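Local coordinates for citryl-spermidine/3,4-dihydroxybenzoyl-citryl-spermidine:spermidine ligase (Bacillus anthracis, PDB 3TO3), which catalyses the ATP-dependent condensation of spermidine with citryl-spermidine intermediates during biosynthesis of the siderophore petrobactin, at residues 410-414 with 524-530. Residue numbers count along the deposited sequence, not the author numbering.
Sequences IENWL and LADKYEW
Helices too widely spaced for close packing can be bridged by large side chains, as here: the axes of the short helical segments 410-414 and 524-528 run roughly antiparallel (153°), 13.8 Å apart at closest approach. After Tyr528, Glu529 (phi 63°) turns the chain; Trp530 N donates a hydrogen bond to Leu524 O (3.2 Å), and the CA-to-CB bond of Trp530 (chi1 t, chi2 -94°) points toward the first helix. The nearest CA pair is Ile410–Trp530, 8.5 Å. Ile410 (m, t) lays CG2 over the six-membered ring of Trp530, a CH-pi contact 4.0 Å from its centroid, while Ile410 CD1 lies 3.7 Å from Tyr528 CB. Glu411 CB lies 3.6 Å from Trp530 CH2; its carboxylate forms a salt bridge with Arg415. One turn after Ile410, with Leu414 N hydrogen-bonded to Ile410 O (2.9 Å), Leu414 (t, p) sets CD2 4.3 Å from Leu524 CD1 and 4.2 Å from Trp530 NE1. Phe535 and Ile538 of helix 532-547 extend this apolar cluster, where a residue just past a helix C-terminus fills an interhelical gap in the FhuF-like region of an IucA/IucC-family synthetase.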
loop_
_atom_site.group_PDB
_atom_site.type_symbol
_atom_site.label_atom_id
_atom_site.label_comp_id
_atom_site.label_asym_id
_atom_site.label_seq_id
_atom_site.Cartn_x
_atom_site.Cartn_y
_atom_site.Cartn_z
ATOM N N ILE B 410 -24.764 -3.643 41.692
ATOM C CA ILE B 410 -23.471 -3.824 41.085
ATOM C C ILE B 410 -22.806 -5.096 41.545
ATOM O O ILE B 410 -22.346 -5.899 40.723
ATOM C CB ILE B 410 -22.544 -2.632 41.391
ATOM C CG1 ILE B 410 -23.047 -1.379 40.693
ATOM C CG2 ILE B 410 -21.124 -2.920 40.966
ATOM C CD1 ILE B 410 -22.088 -0.191 40.827
ATOM N N GLU B 411 -22.734 -5.275 42.855
ATOM C CA GLU B 411 -22.083 -6.454 43.384
ATOM C C GLU B 411 -22.803 -7.709 42.889
ATOM O O GLU B 411 -22.154 -8.650 42.460
ATOM C CB GLU B 411 -22.004 -6.446 44.909
ATOM C CG GLU B 411 -21.239 -7.656 45.461
ATOM C CD GLU B 411 -21.211 -7.741 46.987
ATOM O OE1 GLU B 411 -20.961 -8.850 47.499
ATOM O OE2 GLU B 411 -21.428 -6.719 47.680
ATOM N N ASN B 412 -24.132 -7.723 42.919
ATOM C CA ASN B 412 -24.839 -8.911 42.438
ATOM C C ASN B 412 -24.604 -9.192 40.974
ATOM O O ASN B 412 -24.501 -10.347 40.573
ATOM C CB ASN B 412 -26.350 -8.836 42.674
ATOM C CG ASN B 412 -26.692 -8.738 44.120
ATOM O OD1 ASN B 412 -25.907 -9.155 44.977
ATOM N ND2 ASN B 412 -27.861 -8.163 44.420
ATOM N N TRP B 413 -24.561 -8.134 40.173
ATOM C CA TRP B 413 -24.400 -8.302 38.741
ATOM C C TRP B 413 -22.989 -8.819 38.456
ATOM O O TRP B 413 -22.804 -9.734 37.674
ATOM C CB TRP B 413 -24.658 -6.983 38.005
ATOM C CG TRP B 413 -24.700 -7.124 36.511
ATOM C CD1 TRP B 413 -25.794 -7.431 35.745
ATOM C CD2 TRP B 413 -23.604 -6.990 35.607
ATOM N NE1 TRP B 413 -25.449 -7.483 34.424
ATOM C CE2 TRP B 413 -24.111 -7.212 34.305
ATOM C CE3 TRP B 413 -22.240 -6.687 35.770
ATOM C CZ2 TRP B 413 -23.296 -7.158 33.165
ATOM C CZ3 TRP B 413 -21.439 -6.631 34.662
ATOM C CH2 TRP B 413 -21.970 -6.860 33.364
ATOM N N LEU B 414 -21.999 -8.242 39.118
ATOM C CA LEU B 414 -20.610 -8.646 38.909
ATOM C C LEU B 414 -20.366 -10.097 39.360
ATOM O O LEU B 414 -19.685 -10.851 38.682
ATOM C CB LEU B 414 -19.664 -7.675 39.616
ATOM C CG LEU B 414 -18.168 -7.940 39.557
ATOM C CD1 LEU B 414 -17.638 -7.959 38.109
ATOM C CD2 LEU B 414 -17.445 -6.914 40.404
ATOM N N LEU B 524 -16.085 0.486 36.457
ATOM C CA LEU B 524 -16.802 0.478 37.708
ATOM C C LEU B 524 -16.192 1.490 38.682
ATOM O O LEU B 524 -16.928 2.260 39.300
ATOM C CB LEU B 524 -16.874 -0.938 38.296
ATOM C CG LEU B 524 -17.680 -1.943 37.464
ATOM C CD1 LEU B 524 -17.755 -3.262 38.201
ATOM C CD2 LEU B 524 -19.111 -1.443 37.091
ATOM N N ALA B 525 -14.859 1.493 38.809
ATOM C CA ALA B 525 -14.174 2.481 39.667
ATOM C C ALA B 525 -14.439 3.941 39.261
ATOM O O ALA B 525 -14.759 4.794 40.102
ATOM C CB ALA B 525 -12.662 2.238 39.719
ATOM N N ASP B 526 -14.284 4.249 37.981
ATOM C CA ASP B 526 -14.348 5.655 37.623
ATOM C C ASP B 526 -15.764 6.201 37.490
ATOM O O ASP B 526 -15.992 7.364 37.725
ATOM C CB ASP B 526 -13.453 5.952 36.420
ATOM C CG ASP B 526 -11.975 5.574 36.689
ATOM O OD1 ASP B 526 -11.390 6.037 37.704
ATOM O OD2 ASP B 526 -11.418 4.784 35.903
ATOM N N LYS B 527 -16.690 5.371 37.043
ATOM C CA LYS B 527 -18.093 5.744 36.967
ATOM C C LYS B 527 -18.957 5.581 38.226
ATOM O O LYS B 527 -19.904 6.336 38.446
ATOM C CB LYS B 527 -18.751 5.045 35.778
ATOM C CG LYS B 527 -18.030 5.335 34.450
ATOM C CD LYS B 527 -18.006 6.829 34.179
ATOM C CE LYS B 527 -17.865 7.063 32.691
ATOM N NZ LYS B 527 -17.784 8.506 32.294
ATOM N N TYR B 528 -18.778 4.466 38.897
ATOM C CA TYR B 528 -19.519 4.163 40.105
ATOM C C TYR B 528 -18.799 4.237 41.444
ATOM O O TYR B 528 -19.394 3.927 42.474
ATOM C CB TYR B 528 -20.320 2.872 39.921
ATOM C CG TYR B 528 -21.084 2.852 38.600
ATOM C CD1 TYR B 528 -22.264 3.550 38.455
ATOM C CD2 TYR B 528 -20.598 2.178 37.493
ATOM C CE1 TYR B 528 -22.968 3.553 37.253
ATOM C CE2 TYR B 528 -21.300 2.173 36.272
ATOM C CZ TYR B 528 -22.487 2.863 36.173
ATOM O OH TYR B 528 -23.211 2.891 35.004
ATOM N N GLU B 529 -17.508 4.547 41.440
ATOM C CA GLU B 529 -16.757 4.548 42.705
ATOM C C GLU B 529 -16.702 3.165 43.332
ATOM O O GLU B 529 -16.561 3.030 44.540
ATOM C CB GLU B 529 -17.376 5.495 43.743
ATOM C CG GLU B 529 -17.840 6.819 43.201
ATOM C CD GLU B 529 -16.752 7.534 42.442
ATOM O OE1 GLU B 529 -15.742 7.921 43.080
ATOM O OE2 GLU B 529 -16.903 7.703 41.208
ATOM N N TRP B 530 -16.832 2.134 42.514
ATOM C CA TRP B 530 -16.565 0.779 42.974
ATOM C C TRP B 530 -15.045 0.603 42.927
ATOM O O TRP B 530 -14.409 0.733 41.871
ATOM C CB TRP B 530 -17.272 -0.233 42.072
ATOM C CG TRP B 530 -17.279 -1.595 42.618
ATOM C CD1 TRP B 530 -16.384 -2.598 42.357
ATOM C CD2 TRP B 530 -18.227 -2.132 43.521
ATOM N NE1 TRP B 530 -16.720 -3.727 43.054
ATOM C CE2 TRP B 530 -17.849 -3.466 43.781
ATOM C CE3 TRP B 530 -19.367 -1.622 44.132
ATOM C CZ2 TRP B 530 -18.563 -4.285 44.637
ATOM C CZ3 TRP B 530 -20.070 -2.438 44.984
ATOM C CH2 TRP B 530 -19.668 -3.754 45.232
#